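Local atomic coordinates of lipid binding protein (Grifola frondosa, PDB entry 5H0Q), a protein that binds sphingomyelin/cholesterol membrane domains and has been used as a specific probe of them. Residues G83-H88 and G116-G121; D127-W132 and H165-H170; K31-R36 and I94-W99. All blocks are in the same frame, centred on the assembly; numbering follows the deposited sequence.

Interaction 1: G83-H88 and G116-G121; sequences GHFGAH and GCIVYG
F85 and I118 meet between the two sheets, an arrangement consistent with a beta sandwich. F85 belongs to the short strand 84-85 of the mixed sheet. I118 belongs to strand 114-121 of the five-stranded antiparallel sheet. The contact is small, about 90 Å² in all, and joins the two layers.

The apolar part is ring against branched side chain. One end of the F85 ring does the touching: CE1 lies 4.1 Å from I118 CD1. I118 CG1 is 4.2 Å from both CE1 and CZ of F85. The two side chains approach at a slant. In I118 the branch ending in CD1 runs extended from CG1 (chi2 -173°), which carries the methyl out to the phenyl ring. The other branch turns to its own strand, where CG2 sits 3.6 Å above the plane of the Y120 ring, offset toward its rim.

The polar part is one backbone oxygen. C117 O lies at the edge of the F85 ring, in its plane, 3.8 Å from CZ. The side chain of C117 points away from F85 and packs on F129, so this residue offers its main chain to the ring.

Other residues complete the surroundings. H104 meets F85 edge-to-face, and F102 touches I118. Backbone bonds of H84 to T105 and of G86 to I103 tie the short strand to strand 99-105.

The meeting is thus mostly dispersive. The carbonyl oxygen faces the slightly positive rim of the ring, which is probably mildly favourable and suits a buried interface between sheets.

Interaction 2: D127-W132 and H165-H170; sequences DIFSGW and HLLDTH
Helix 160-169 packs against the antiparallel sheet through strand 126-134, and L167 makes the contact. The helix segment 165-169 and the strand segment 127-132 run with their N-to-C directions 48° apart. Their axes come within 9.0 Å.

L167 points at the strand and its two methyls divide the work. CD2 rests on the main chain, 3.8 Å from G131 C and 3.8 Å from W132 N. CD1 lies 3.7 Å from W132 O. The same CD1 also stands at the edge of the F129 ring, near its plane, 4.4 Å from CZ. L167 thus sits beside the edge of the phenyl ring, with CD2 against the main chain at G131 and W132. G131 has no side chain, which leaves the F129 ring and the leucine close to the strand backbone.

F129 and W132 leave the strand on different sides. F129 points toward the helix, with CG anti to its backbone N (chi1 177°), and its ring also meets W154. W132 points away from the helix, and its ring meets H104 edge-to-face. Around L167 the layer is continued by L145 and F81.

Within the last turn of the helix, H165 O accepts two bonds from T169: from N at 3.1 Å and from OG1 at 2.8 Å. The two donors reach it from opposite faces of the carbonyl plane, with OG1 tilted 28° from that plane. The helix is tied outward by a bond from Q133 NE2 to L167 O and by the salt bridge between D168 and R82.

This is alpha/beta packing of a helix on the face of an antiparallel sheet, with one leucine as the main point of contact.

Interaction 3: K31-R36 and I94-W99; sequences KVALQR and IGNGQW
A33 and N96 meet where helix 26-35 packs on a type II beta turn, G95 to Q98. The turn connects strands 93-94 and 99-105. The A33 methyl points toward it, and the backbones come close: A33 CA and G97 CA are 4.7 Å apart.

The methyl comes at the outer end of the N96 carboxamide obliquely, raised from its plane. A33 CB is 3.3 Å from N96 OD1 and 3.6 Å from ND2, while CG lies a little farther off. It also reaches G97 N, at 3.8 Å. The amide is swung to the helix from the first corner of the turn, with CG anti to the backbone N (chi1 -177°). Its rotation is set by outside partners. OD1 accepts from G70 N. ND2 donates to I7 O and to M29 O, the latter in helix 26-35. The buried amide is therefore well satisfied.

G97 holds the second corner with positive phi (82°), as a type II turn requires. The Q98 side chain folds back so that OE1 takes G95 N on a lone pair, in the carbonyl plane, at 2.8 Å.

Past the helix end, water links the two segments. One water lies between R36 O and G97 O. A second lies close to R36 O and accepts from W99 NE1 at 2.9 Å, in the plane of the indole ring.

In the fold
From the N terminus, interaction 3 opens first, at helix 26-35. It closes a loop of 57 residues when the turn at 94-99 comes back to that helix. Interaction 1 opens inside this loop, at 83-88, and closes at 116-121, so the two cross. Interaction 2 follows in series and closes at helix 160-169. Interactions 1 and 2 share a beta hairpin: strands 114-121 and 126-134 are neighbours, joined by I118 O to S130 N at 2.8 Å. Y120 touches I94, linking interactions 1 and 3. Together they join the two sheets, a helix on one sheet, and helix 26-35 with the turn that passes from one sheet to the other.

Interaction 1: G83-H88 and G116-G121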
loop_
_atom_site.group_PDB
_atom_site.type_symbol
_atom_site.label_atom_id
_atom_site.label_comp_id
_atom_site.label_asym_id
_atom_site.label_seq_id
_atom_site.Cartn_x
_atom_site.Cartn_y
_atom_site.Cartn_z
ATOM N N GLY A 83 10.842 -10.231 -10.150
ATOM C CA GLY A 83 9.637 -10.034 -10.927
ATOM C C GLY A 83 9.531 -8.620 -11.463
ATOM O O GLY A 83 10.528 -7.913 -11.630
ATOM N N HIS A 84 8.298 -8.204 -11.734
ATOM C CA HIS A 84 8.070 -6.931 -12.388
ATOM C C HIS A 84 6.645 -6.486 -12.131
ATOM O O HIS A 84 5.763 -7.292 -11.810
ATOM C CB HIS A 84 8.382 -6.994 -13.890
ATOM C CG HIS A 84 7.466 -7.877 -14.676
ATOM N ND1 HIS A 84 7.575 -9.250 -14.681
ATOM C CD2 HIS A 84 6.446 -7.577 -15.513
ATOM C CE1 HIS A 84 6.651 -9.760 -15.474
ATOM N NE2 HIS A 84 5.951 -8.766 -15.991
ATOM N N PHE A 85 6.437 -5.188 -12.270
ATOM C CA PHE A 85 5.114 -4.598 -12.178
ATOM C C PHE A 85 4.301 -4.899 -13.432
ATOM O O PHE A 85 4.836 -5.205 -14.497
ATOM C CB PHE A 85 5.224 -3.081 -11.979
ATOM C CG PHE A 85 5.694 -2.691 -10.604
ATOM C CD1 PHE A 85 4.783 -2.520 -9.582
ATOM C CD2 PHE A 85 7.049 -2.551 -10.319
ATOM C CE1 PHE A 85 5.197 -2.184 -8.306
ATOM C CE2 PHE A 85 7.479 -2.217 -9.034
ATOM C CZ PHE A 85 6.550 -2.023 -8.034
ATOM N N GLY A 86 2.990 -4.815 -13.282
ATOM C CA GLY A 86 2.106 -4.912 -14.418
ATOM C C GLY A 86 2.333 -3.780 -15.403
ATOM O O GLY A 86 3.025 -2.797 -15.138
ATOM N N ALA A 87 1.702 -3.928 -16.570
ATOM C CA ALA A 87 1.902 -2.975 -17.659
ATOM C C ALA A 87 1.338 -1.601 -17.318
ATOM O O ALA A 87 1.930 -0.576 -17.676
ATOM C CB ALA A 87 1.262 -3.513 -18.939
ATOM N N HIS A 88 0.195 -1.553 -16.642
ATOM C CA HIS A 88 -0.443 -0.274 -16.360
ATOM C C HIS A 88 0.402 0.543 -15.392
ATOM O O HIS A 88 0.920 0.025 -14.399
ATOM C CB HIS A 88 -1.845 -0.486 -15.792
ATOM C CG HIS A 88 -2.908 -0.615 -16.841
ATOM N ND1 HIS A 88 -2.762 -1.412 -17.958
ATOM C CD2 HIS A 88 -4.131 -0.043 -16.946
ATOM C CE1 HIS A 88 -3.849 -1.326 -18.703
ATOM N NE2 HIS A 88 -4.696 -0.503 -18.112
ATOM N N GLY A 116 8.943 -6.978 -4.115
ATOM C CA GLY A 116 9.097 -5.596 -4.514
ATOM C C GLY A 116 8.584 -4.669 -3.442
ATOM O O GLY A 116 8.200 -5.101 -2.356
ATOM N N CYS A 117 8.556 -3.378 -3.774
ATOM C CA CYS A 117 8.048 -2.404 -2.824
ATOM C C CYS A 117 7.653 -1.126 -3.535
ATOM O O CYS A 117 8.040 -0.869 -4.681
ATOM C CB CYS A 117 9.083 -2.119 -1.745
ATOM S SG CYS A 117 10.506 -1.129 -2.348
ATOM N N ILE A 118 6.819 -0.363 -2.854
ATOM C CA ILE A 118 6.524 1.012 -3.215
ATOM C C ILE A 118 6.743 1.834 -1.960
ATOM O O ILE A 118 6.435 1.376 -0.855
ATOM C CB ILE A 118 5.088 1.200 -3.758
ATOM C CG1 ILE A 118 4.919 0.390 -5.041
ATOM C CG2 ILE A 118 4.840 2.676 -4.072
ATOM C CD1 ILE A 118 3.612 0.624 -5.754
ATOM N N VAL A 119 7.298 3.024 -2.129
ATOM C CA VAL A 119 7.537 3.955 -1.032
ATOM C C VAL A 119 6.708 5.192 -1.321
ATOM O O VAL A 119 6.876 5.825 -2.375
ATOM C CB VAL A 119 9.019 4.320 -0.878
ATOM C CG1 VAL A 119 9.172 5.333 0.251
ATOM C CG2 VAL A 119 9.851 3.099 -0.597
ATOM N N TYR A 120 5.798 5.519 -0.411
ATOM C CA TYR A 120 4.962 6.705 -0.532
ATOM C C TYR A 120 5.425 7.781 0.443
ATOM O O TYR A 120 5.723 7.486 1.602
ATOM C CB TYR A 120 3.487 6.391 -0.239
ATOM C CG TYR A 120 2.799 5.507 -1.258
ATOM C CD1 TYR A 120 2.473 5.999 -2.512
ATOM C CD2 TYR A 120 2.521 4.183 -0.975
ATOM C CE1 TYR A 120 1.862 5.181 -3.462
ATOM C CE2 TYR A 120 1.904 3.372 -1.912
ATOM C CZ TYR A 120 1.596 3.883 -3.144
ATOM O OH TYR A 120 0.994 3.057 -4.053
ATOM N N GLY A 121 5.415 9.030 -0.008
ATOM C CA GLY A 121 5.726 10.169 0.841
ATOM C C GLY A 121 4.467 10.881 1.298
ATOM O O GLY A 121 3.506 11.011 0.543
#

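Interaction 2: D127-W132 and H165-H170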
loop_
_atom_site.group_PDB
_atom_site.type_symbol
_atom_site.label_atom_id
_atom_site.label_comp_id
_atom_site.label_asym_id
_atom_site.label_seq_id
_atom_site.Cartn_x
_atom_site.Cartn_y
_atom_site.Cartn_z
ATOM N N ASP A 127 8.168 8.904 4.866
ATOM C CA ASP A 127 8.067 7.940 3.785
ATOM C C ASP A 127 7.569 6.630 4.360
ATOM O O ASP A 127 7.982 6.219 5.458
ATOM C CB ASP A 127 9.408 7.714 3.086
ATOM C CG ASP A 127 9.729 8.780 2.063
ATOM O OD1 ASP A 127 8.853 9.600 1.748
ATOM O OD2 ASP A 127 10.873 8.798 1.571
ATOM N N ILE A 128 6.698 5.970 3.599
ATOM C CA ILE A 128 6.130 4.706 4.015
ATOM C C ILE A 128 6.604 3.654 3.033
ATOM O O ILE A 128 6.185 3.669 1.872
ATOM C CB ILE A 128 4.607 4.746 4.046
ATOM C CG1 ILE A 128 4.106 5.874 4.929
ATOM C CG2 ILE A 128 4.094 3.396 4.537
ATOM C CD1 ILE A 128 2.632 6.173 4.791
ATOM N N PHE A 129 7.419 2.717 3.510
ATOM C CA PHE A 129 7.840 1.559 2.723
ATOM C C PHE A 129 6.762 0.483 2.795
ATOM O O PHE A 129 6.353 0.087 3.885
ATOM C CB PHE A 129 9.162 1.037 3.281
ATOM C CG PHE A 129 9.688 -0.208 2.616
ATOM C CD1 PHE A 129 9.172 -1.447 2.947
ATOM C CD2 PHE A 129 10.728 -0.147 1.705
ATOM C CE1 PHE A 129 9.656 -2.605 2.362
ATOM C CE2 PHE A 129 11.231 -1.309 1.117
ATOM C CZ PHE A 129 10.698 -2.542 1.459
ATOM N N SER A 130 6.294 0.016 1.632
ATOM C CA SER A 130 5.313 -1.054 1.570
ATOM C C SER A 130 5.864 -2.137 0.655
ATOM O O SER A 130 5.959 -1.938 -0.559
ATOM C CB SER A 130 3.979 -0.529 1.068
ATOM O OG SER A 130 3.537 0.527 1.903
ATOM N N GLY A 131 6.227 -3.264 1.243
ATOM C CA GLY A 131 6.899 -4.310 0.511
ATOM C C GLY A 131 6.197 -5.650 0.618
ATOM O O GLY A 131 5.492 -5.941 1.581
ATOM N N TRP A 132 6.444 -6.478 -0.381
ATOM C CA TRP A 132 5.887 -7.813 -0.420
ATOM C C TRP A 132 6.974 -8.767 -0.873
ATOM O O TRP A 132 7.937 -8.387 -1.535
ATOM C CB TRP A 132 4.665 -7.881 -1.358
ATOM C CG TRP A 132 5.027 -7.437 -2.761
ATOM C CD1 TRP A 132 5.501 -8.217 -3.781
ATOM C CD2 TRP A 132 5.029 -6.100 -3.246
ATOM N NE1 TRP A 132 5.758 -7.442 -4.888
ATOM C CE2 TRP A 132 5.500 -6.134 -4.574
ATOM C CE3 TRP A 132 4.674 -4.862 -2.684
ATOM C CZ2 TRP A 132 5.616 -4.984 -5.344
ATOM C CZ3 TRP A 132 4.755 -3.752 -3.450
ATOM C CH2 TRP A 132 5.247 -3.804 -4.759
ATOM N N HIS A 165 16.402 -8.532 2.376
ATOM C CA HIS A 165 16.707 -9.461 3.459
ATOM C C HIS A 165 15.600 -9.475 4.504
ATOM O O HIS A 165 15.226 -10.540 5.006
ATOM C CB HIS A 165 18.038 -9.087 4.122
ATOM C CG HIS A 165 18.278 -9.813 5.409
ATOM N ND1 HIS A 165 18.424 -9.163 6.616
ATOM C CD2 HIS A 165 18.364 -11.135 5.680
ATOM C CE1 HIS A 165 18.605 -10.055 7.572
ATOM N NE2 HIS A 165 18.577 -11.260 7.031
ATOM N N LEU A 166 15.074 -8.303 4.859
ATOM C CA LEU A 166 13.946 -8.253 5.783
ATOM C C LEU A 166 12.729 -8.952 5.195
ATOM O O LEU A 166 12.001 -9.654 5.908
ATOM C CB LEU A 166 13.612 -6.797 6.136
ATOM C CG LEU A 166 14.649 -6.045 6.985
ATOM C CD1 LEU A 166 14.156 -4.610 7.212
ATOM C CD2 LEU A 166 14.894 -6.780 8.299
ATOM N N LEU A 167 12.505 -8.788 3.887
ATOM C CA LEU A 167 11.357 -9.427 3.250
ATOM C C LEU A 167 11.508 -10.939 3.214
ATOM O O LEU A 167 10.522 -11.665 3.404
ATOM C CB LEU A 167 11.163 -8.862 1.843
ATOM C CG LEU A 167 10.507 -7.477 1.801
ATOM C CD1 LEU A 167 10.627 -6.821 0.421
ATOM C CD2 LEU A 167 9.029 -7.542 2.232
ATOM N N ASP A 168 12.729 -11.434 2.974
ATOM C CA ASP A 168 12.941 -12.875 2.860
ATOM C C ASP A 168 12.872 -13.567 4.208
ATOM O O ASP A 168 12.471 -14.738 4.280
ATOM C CB ASP A 168 14.292 -13.175 2.210
ATOM C CG ASP A 168 14.309 -12.865 0.729
ATOM O OD1 ASP A 168 15.400 -12.912 0.125
ATOM O OD2 ASP A 168 13.228 -12.571 0.175
ATOM N N THR A 169 13.269 -12.875 5.277
ATOM C CA THR A 169 13.304 -13.476 6.597
ATOM C C THR A 169 12.100 -13.105 7.441
ATOM O O THR A 169 12.014 -13.527 8.594
ATOM C CB THR A 169 14.599 -13.089 7.320
ATOM O OG1 THR A 169 14.649 -11.675 7.551
ATOM C CG2 THR A 169 15.812 -13.518 6.499
ATOM N N HIS A 170 11.166 -12.343 6.895
ATOM C CA HIS A 170 9.941 -12.020 7.608
ATOM C C HIS A 170 9.196 -13.309 7.946
ATOM O O HIS A 170 9.330 -14.337 7.265
ATOM C CB HIS A 170 9.075 -11.086 6.745
ATOM C CG HIS A 170 8.069 -10.289 7.510
ATOM N ND1 HIS A 170 6.731 -10.618 7.558
ATOM C CD2 HIS A 170 8.205 -9.161 8.244
ATOM C CE1 HIS A 170 6.087 -9.730 8.295
ATOM N NE2 HIS A 170 6.957 -8.830 8.717
#

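Interaction 3: K31-R36 and I94-W99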
loop_
_atom_site.group_PDB
_atom_site.type_symbol
_atom_site.label_atom_id
_atom_site.label_comp_id
_atom_site.label_asym_id
_atom_site.label_seq_id
_atom_site.Cartn_x
_atom_site.Cartn_y
_atom_site.Cartn_z
ATOM N N LYS A 31 -9.606 10.510 10.348
ATOM C CA LYS A 31 -10.649 9.736 11.012
ATOM C C LYS A 31 -11.790 9.446 10.053
ATOM O O LYS A 31 -12.274 8.316 9.972
ATOM C CB LYS A 31 -11.167 10.487 12.233
ATOM C CG LYS A 31 -12.338 9.794 12.937
ATOM C CD LYS A 31 -12.831 10.606 14.122
ATOM C CE LYS A 31 -14.133 10.043 14.673
ATOM N NZ LYS A 31 -14.644 10.817 15.838
ATOM N N VAL A 32 -12.210 10.451 9.291
ATOM C CA VAL A 32 -13.295 10.249 8.339
ATOM C C VAL A 32 -12.878 9.257 7.263
ATOM O O VAL A 32 -13.627 8.337 6.920
ATOM C CB VAL A 32 -13.728 11.607 7.758
ATOM C CG1 VAL A 32 -14.821 11.426 6.709
ATOM C CG2 VAL A 32 -14.267 12.461 8.862
ATOM N N ALA A 33 -11.660 9.381 6.749
ATOM C CA ALA A 33 -11.212 8.435 5.726
ATOM C C ALA A 33 -11.228 7.008 6.254
ATOM O O ALA A 33 -11.666 6.081 5.566
ATOM C CB ALA A 33 -9.812 8.801 5.226
ATOM N N LEU A 34 -10.740 6.804 7.471
ATOM C CA LEU A 34 -10.764 5.458 8.025
ATOM C C LEU A 34 -12.197 4.976 8.198
ATOM O O LEU A 34 -12.488 3.781 8.012
ATOM C CB LEU A 34 -9.980 5.439 9.338
ATOM C CG LEU A 34 -9.483 4.105 9.889
ATOM C CD1 LEU A 34 -8.632 3.397 8.870
ATOM C CD2 LEU A 34 -8.692 4.324 11.175
ATOM N N GLN A 35 -13.127 5.896 8.476
ATOM C CA GLN A 35 -14.533 5.504 8.589
ATOM C C GLN A 35 -15.130 5.128 7.237
ATOM O O GLN A 35 -16.019 4.267 7.173
ATOM C CB GLN A 35 -15.365 6.629 9.210
ATOM C CG GLN A 35 -15.060 6.905 10.664
ATOM C CD GLN A 35 -15.773 8.138 11.204
ATOM O OE1 GLN A 35 -16.091 9.074 10.465
ATOM N NE2 GLN A 35 -16.026 8.141 12.507
ATOM N N ARG A 36 -14.690 5.774 6.159
ATOM C CA ARG A 36 -15.198 5.535 4.812
ATOM C C ARG A 36 -14.444 4.431 4.077
ATOM O O ARG A 36 -14.667 4.240 2.873
ATOM C CB ARG A 36 -15.135 6.820 3.986
ATOM C CG ARG A 36 -15.993 7.975 4.524
ATOM C CD ARG A 36 -17.419 7.903 3.980
ATOM N NE ARG A 36 -18.172 9.075 4.428
ATOM C CZ ARG A 36 -18.688 9.206 5.640
ATOM N NH1 ARG A 36 -18.554 8.226 6.524
ATOM N NH2 ARG A 36 -19.337 10.316 5.963
ATOM N N ILE A 94 -2.148 9.646 -4.367
ATOM C CA ILE A 94 -3.337 9.030 -3.800
ATOM C C ILE A 94 -3.896 9.979 -2.742
ATOM O O ILE A 94 -3.224 10.257 -1.737
ATOM C CB ILE A 94 -3.034 7.657 -3.186
ATOM C CG1 ILE A 94 -2.276 6.755 -4.184
ATOM C CG2 ILE A 94 -4.339 7.032 -2.717
ATOM C CD1 ILE A 94 -1.731 5.537 -3.571
ATOM N N GLY A 95 -5.095 10.499 -2.964
ATOM C CA GLY A 95 -5.689 11.368 -1.970
ATOM C C GLY A 95 -6.118 10.613 -0.729
ATOM O O GLY A 95 -6.305 9.389 -0.732
ATOM N N ASN A 96 -6.291 11.364 0.363
ATOM C CA ASN A 96 -6.895 10.794 1.543
ATOM C C ASN A 96 -8.268 10.271 1.139
ATOM O O ASN A 96 -8.998 10.952 0.420
ATOM C CB ASN A 96 -7.000 11.880 2.611
ATOM C CG ASN A 96 -7.550 11.385 3.906
ATOM O OD1 ASN A 96 -7.044 10.435 4.486
ATOM N ND2 ASN A 96 -8.586 12.040 4.383
ATOM N N GLY A 97 -8.621 9.073 1.608
ATOM C CA GLY A 97 -9.880 8.451 1.230
ATOM C C GLY A 97 -9.868 7.739 -0.100
ATOM O O GLY A 97 -10.919 7.233 -0.517
ATOM N N GLN A 98 -8.735 7.677 -0.779
ATOM C CA GLN A 98 -8.636 7.012 -2.063
ATOM C C GLN A 98 -7.837 5.721 -1.963
ATOM O O GLN A 98 -7.002 5.538 -1.074
ATOM C CB GLN A 98 -8.026 7.932 -3.120
ATOM C CG GLN A 98 -8.921 9.124 -3.368
ATOM C CD GLN A 98 -8.481 9.959 -4.526
ATOM O OE1 GLN A 98 -7.326 10.326 -4.616
ATOM N NE2 GLN A 98 -9.395 10.232 -5.455
ATOM N N TRP A 99 -8.164 4.804 -2.874
ATOM C CA TRP A 99 -7.462 3.543 -3.098
ATOM C C TRP A 99 -6.685 3.580 -4.408
ATOM O O TRP A 99 -7.105 4.226 -5.377
ATOM C CB TRP A 99 -8.448 2.361 -3.242
ATOM C CG TRP A 99 -9.322 2.038 -2.088
ATOM C CD1 TRP A 99 -10.503 2.617 -1.761
ATOM C CD2 TRP A 99 -9.079 1.022 -1.112
ATOM N NE1 TRP A 99 -11.024 2.021 -0.635
ATOM C CE2 TRP A 99 -10.160 1.042 -0.216
ATOM C CE3 TRP A 99 -8.040 0.101 -0.909
ATOM C CZ2 TRP A 99 -10.248 0.169 0.862
ATOM C CZ3 TRP A 99 -8.125 -0.760 0.163
ATOM C CH2 TRP A 99 -9.218 -0.715 1.034
HETATM O O HOH W 1 -13.051 6.220 0.820
HETATM O O HOH W 2 -13.354 3.525 0.306
#